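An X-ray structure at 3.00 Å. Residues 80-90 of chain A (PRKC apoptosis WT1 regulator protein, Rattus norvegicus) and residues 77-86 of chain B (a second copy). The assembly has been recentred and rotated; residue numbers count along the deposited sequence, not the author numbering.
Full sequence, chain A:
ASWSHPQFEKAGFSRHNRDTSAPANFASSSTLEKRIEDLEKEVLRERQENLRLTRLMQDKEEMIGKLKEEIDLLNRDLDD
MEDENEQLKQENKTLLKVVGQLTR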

# COMPACT_ATOMS: atom_id res chain seq x y z
N ASP A 80 14.11 -17.01 2.67
CA ASP A 80 15.22 -17.42 3.52
C ASP A 80 14.79 -18.49 4.52
O ASP A 80 15.44 -19.54 4.66
CB ASP A 80 15.78 -16.20 4.27
CG ASP A 80 16.62 -15.31 3.38
OD1 ASP A 80 16.68 -15.58 2.16
OD2 ASP A 80 17.22 -14.34 3.90
N MSE A 81 13.68 -18.22 5.20
CA MSE A 81 13.11 -19.18 6.14
C MSE A 81 12.73 -20.48 5.45
O MSE A 81 12.85 -21.54 6.05
CB MSE A 81 11.87 -18.59 6.83
CG MSE A 81 12.15 -17.39 7.72
SE MSE A 81 13.34 -17.80 9.21
CE MSE A 81 12.31 -19.24 10.02
N GLU A 82 12.28 -20.41 4.20
CA GLU A 82 11.94 -21.62 3.45
C GLU A 82 13.18 -22.48 3.19
O GLU A 82 13.16 -23.71 3.40
CB GLU A 82 11.27 -21.27 2.12
CG GLU A 82 9.81 -20.84 2.23
CD GLU A 82 8.86 -22.02 2.24
OE1 GLU A 82 9.32 -23.16 2.04
OE2 GLU A 82 7.64 -21.80 2.45
N ASP A 83 14.26 -21.83 2.77
CA ASP A 83 15.51 -22.55 2.53
C ASP A 83 16.03 -23.18 3.82
O ASP A 83 16.33 -24.38 3.85
CB ASP A 83 16.58 -21.62 1.93
CG ASP A 83 16.42 -21.46 0.43
OD1 ASP A 83 15.53 -22.10 -0.15
OD2 ASP A 83 17.22 -20.70 -0.17
N GLU A 84 16.12 -22.38 4.88
CA GLU A 84 16.54 -22.90 6.18
C GLU A 84 15.68 -24.08 6.63
O GLU A 84 16.17 -25.05 7.19
CB GLU A 84 16.50 -21.81 7.24
CG GLU A 84 17.01 -22.28 8.59
CD GLU A 84 16.86 -21.24 9.68
OE1 GLU A 84 16.50 -20.09 9.37
OE2 GLU A 84 17.11 -21.58 10.86
N ASN A 85 14.38 -23.99 6.36
CA ASN A 85 13.43 -25.03 6.71
C ASN A 85 13.77 -26.32 5.98
O ASN A 85 13.81 -27.41 6.58
CB ASN A 85 12.01 -24.59 6.36
CG ASN A 85 10.95 -25.46 6.99
OD1 ASN A 85 9.94 -25.79 6.36
ND2 ASN A 85 11.15 -25.82 8.25
N GLU A 86 14.02 -26.21 4.68
CA GLU A 86 14.38 -27.40 3.90
C GLU A 86 15.70 -28.01 4.37
O GLU A 86 15.82 -29.24 4.46
CB GLU A 86 14.45 -27.08 2.41
CG GLU A 86 14.61 -28.33 1.55
CD GLU A 86 13.62 -29.43 1.90
OE1 GLU A 86 12.43 -29.13 2.11
OE2 GLU A 86 14.05 -30.60 1.97
N GLN A 87 16.68 -27.16 4.66
CA GLN A 87 17.97 -27.63 5.14
C GLN A 87 17.82 -28.39 6.45
O GLN A 87 18.36 -29.49 6.61
CB GLN A 87 18.95 -26.46 5.33
CG GLN A 87 19.85 -26.19 4.14
CD GLN A 87 21.11 -25.44 4.54
OE1 GLN A 87 21.31 -25.12 5.71
NE2 GLN A 87 21.97 -25.17 3.57
N LEU A 88 17.06 -27.82 7.37
CA LEU A 88 16.79 -28.48 8.63
C LEU A 88 16.03 -29.79 8.43
O LEU A 88 16.24 -30.74 9.17
CB LEU A 88 16.00 -27.55 9.56
CG LEU A 88 16.84 -26.44 10.19
CD1 LEU A 88 15.99 -25.55 11.07
CD2 LEU A 88 18.00 -27.03 10.97
N LYS A 89 15.18 -29.86 7.40
CA LYS A 89 14.44 -31.10 7.18
C LYS A 89 15.30 -32.21 6.59
O LYS A 89 15.17 -33.37 7.00
CB LYS A 89 13.23 -30.87 6.26
CG LYS A 89 12.06 -30.16 6.94
CD LYS A 89 10.91 -29.95 5.96
CE LYS A 89 9.74 -29.25 6.64
NZ LYS A 89 8.66 -28.90 5.68
N GLN A 90 16.18 -31.88 5.65
CA GLN A 90 17.07 -32.90 5.09
C GLN A 90 18.07 -33.34 6.15
O GLN A 90 18.40 -34.52 6.24
CB GLN A 90 17.79 -32.41 3.84
CG GLN A 90 18.09 -33.58 2.89
CD GLN A 90 19.06 -33.23 1.78
OE1 GLN A 90 19.67 -32.16 1.78
NE2 GLN A 90 19.22 -34.15 0.83
N ASP B 77 2.79 -15.57 8.55
CA ASP B 77 3.53 -16.63 7.87
C ASP B 77 4.98 -16.73 8.37
O ASP B 77 5.50 -17.83 8.59
CB ASP B 77 3.54 -16.39 6.36
CG ASP B 77 2.22 -16.76 5.70
OD1 ASP B 77 1.24 -17.04 6.43
OD2 ASP B 77 2.18 -16.79 4.46
N LEU B 78 5.60 -15.58 8.59
CA LEU B 78 6.98 -15.49 9.05
C LEU B 78 7.11 -16.04 10.47
O LEU B 78 8.08 -16.73 10.80
CB LEU B 78 7.45 -14.03 9.01
CG LEU B 78 8.91 -13.67 8.77
CD1 LEU B 78 9.32 -13.98 7.35
CD2 LEU B 78 9.16 -12.21 9.11
N ASP B 79 6.10 -15.76 11.28
CA ASP B 79 6.07 -16.28 12.64
C ASP B 79 5.93 -17.80 12.63
O ASP B 79 6.65 -18.51 13.34
CB ASP B 79 4.92 -15.64 13.43
CG ASP B 79 5.24 -14.22 13.88
OD1 ASP B 79 6.43 -13.83 13.85
OD2 ASP B 79 4.30 -13.49 14.25
N ASP B 80 5.01 -18.29 11.79
CA ASP B 80 4.83 -19.72 11.61
C ASP B 80 6.12 -20.43 11.18
O ASP B 80 6.44 -21.51 11.70
CB ASP B 80 3.73 -20.00 10.58
CG ASP B 80 2.34 -19.84 11.17
OD1 ASP B 80 2.24 -19.41 12.34
OD2 ASP B 80 1.35 -20.16 10.47
N MSE B 81 6.85 -19.82 10.25
CA MSE B 81 8.12 -20.40 9.81
C MSE B 81 9.14 -20.41 10.94
O MSE B 81 9.83 -21.42 11.15
CB MSE B 81 8.67 -19.64 8.60
CG MSE B 81 7.88 -19.87 7.32
SE MSE B 81 7.85 -21.74 6.77
CE MSE B 81 9.69 -21.88 6.20
N GLU B 82 9.24 -19.30 11.68
CA GLU B 82 10.14 -19.27 12.83
C GLU B 82 9.83 -20.40 13.81
O GLU B 82 10.75 -21.09 14.28
CB GLU B 82 10.07 -17.91 13.55
CG GLU B 82 10.81 -16.78 12.83
CD GLU B 82 10.56 -15.41 13.45
OE1 GLU B 82 10.54 -15.31 14.69
OE2 GLU B 82 10.42 -14.44 12.68
N ASP B 83 8.55 -20.62 14.09
CA ASP B 83 8.16 -21.72 14.98
C ASP B 83 8.51 -23.11 14.44
O ASP B 83 9.15 -23.90 15.14
CB ASP B 83 6.67 -21.64 15.30
CG ASP B 83 6.36 -20.67 16.42
OD1 ASP B 83 7.32 -20.10 16.99
OD2 ASP B 83 5.17 -20.48 16.74
N GLU B 84 8.08 -23.41 13.21
CA GLU B 84 8.39 -24.72 12.61
C GLU B 84 9.90 -25.00 12.61
O GLU B 84 10.35 -26.10 12.95
CB GLU B 84 7.84 -24.81 11.19
CG GLU B 84 8.05 -26.17 10.53
CD GLU B 84 7.62 -26.22 9.07
OE1 GLU B 84 7.01 -25.23 8.60
OE2 GLU B 84 7.88 -27.24 8.41
N ASN B 85 10.69 -23.98 12.26
CA ASN B 85 12.14 -24.13 12.28
C ASN B 85 12.72 -24.33 13.67
O ASN B 85 13.62 -25.16 13.84
CB ASN B 85 12.83 -22.96 11.59
CG ASN B 85 12.74 -23.04 10.08
OD1 ASN B 85 12.07 -23.92 9.54
ND2 ASN B 85 13.46 -22.17 9.39
N GLU B 86 12.26 -23.58 14.65
CA GLU B 86 12.79 -23.75 16.01
C GLU B 86 12.49 -25.17 16.49
O GLU B 86 13.34 -25.83 17.10
CB GLU B 86 12.20 -22.71 16.96
CG GLU B 86 12.86 -22.67 18.35
CD GLU B 86 14.38 -22.60 18.30
OE1 GLU B 86 14.92 -21.83 17.47
OE2 GLU B 86 15.04 -23.30 19.10

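The most unusual feature of this contact is a pair of asparagines, A:Asn85 and B:Asn85, buried where two parallel helices would ordinarily pack carbon against carbon. Their CA atoms lie 5.8 Å apart, and A:Asn85 ND2 donates a hydrogen bond to B:Asn85 OD1 at 2.5 Å, a very short distance that should be read with caution at 3.00 Å resolution. The two copies reach this bond by different routes: chi1 is t in A:Asn85 but m in B:Asn85, so the pair is asymmetric although the sequences are identical. An amide suits such a site because it carries both a donor and an acceptor, allowing one copy to donate a hydrogen bond and the other to accept it.

B:Asn85 is the more enclosed partner. Its side chain is a knob in a hole formed by A:Met81, A:Glu84, A:Asn85 and A:Leu88, and its ND2 makes a weak hydrogen bond to A:Met81 O at 3.5 Å. That carbonyl also accepts the helical bond from A:Asn85 N, at 2.9 Å, so the amide draws on a backbone acceptor already in use. A:Leu88 contributes an apolar wall to the hole, its CD1 lying 4.1 Å from B:Asn85 CB.

One turn earlier the contact becomes largely apolar. The selenomethionines A:Met81 and B:Met81 both point toward the opposite helix, with their CB atoms 3.8 Å apart. Both adopt m for chi1, chi2 and chi3, and each long, flexible chain folds along the neighbouring helix. B:Met81 CE comes to 3.2 Å from A:Met81 O and 3.6 Å from A:Asn85 CB, while A:Met81 CE lies 3.2 Å from B:Asn85 ND2. The methionines thus border the polar pair as well as each other. B:Leu78 extends the apolar patch, its CD1 4.4 Å from A:Met81 CG.

Charge is placed at the margin. The CA-to-CB bond of A:Lys89 points sideways relative to chain B, but chi2 to chi4 are all t, and this extended chain carries NZ to B:Glu84 OE2, 3.3 Å away, in a salt bridge whose hydrogen bond is weak. The same NZ makes a weak hydrogen bond to A:Asn85 OD1 at 3.4 Å. The lysine therefore serves two acceptors, A:Asn85 OD1 and B:Glu84 OE2, which lie 3.2 Å apart and cannot bond to each other. Long charged side chains suit this edge, where they can reach across the contact while remaining accessible to solvent. A:Asp83 and B:Asp83, pointing away, take no part.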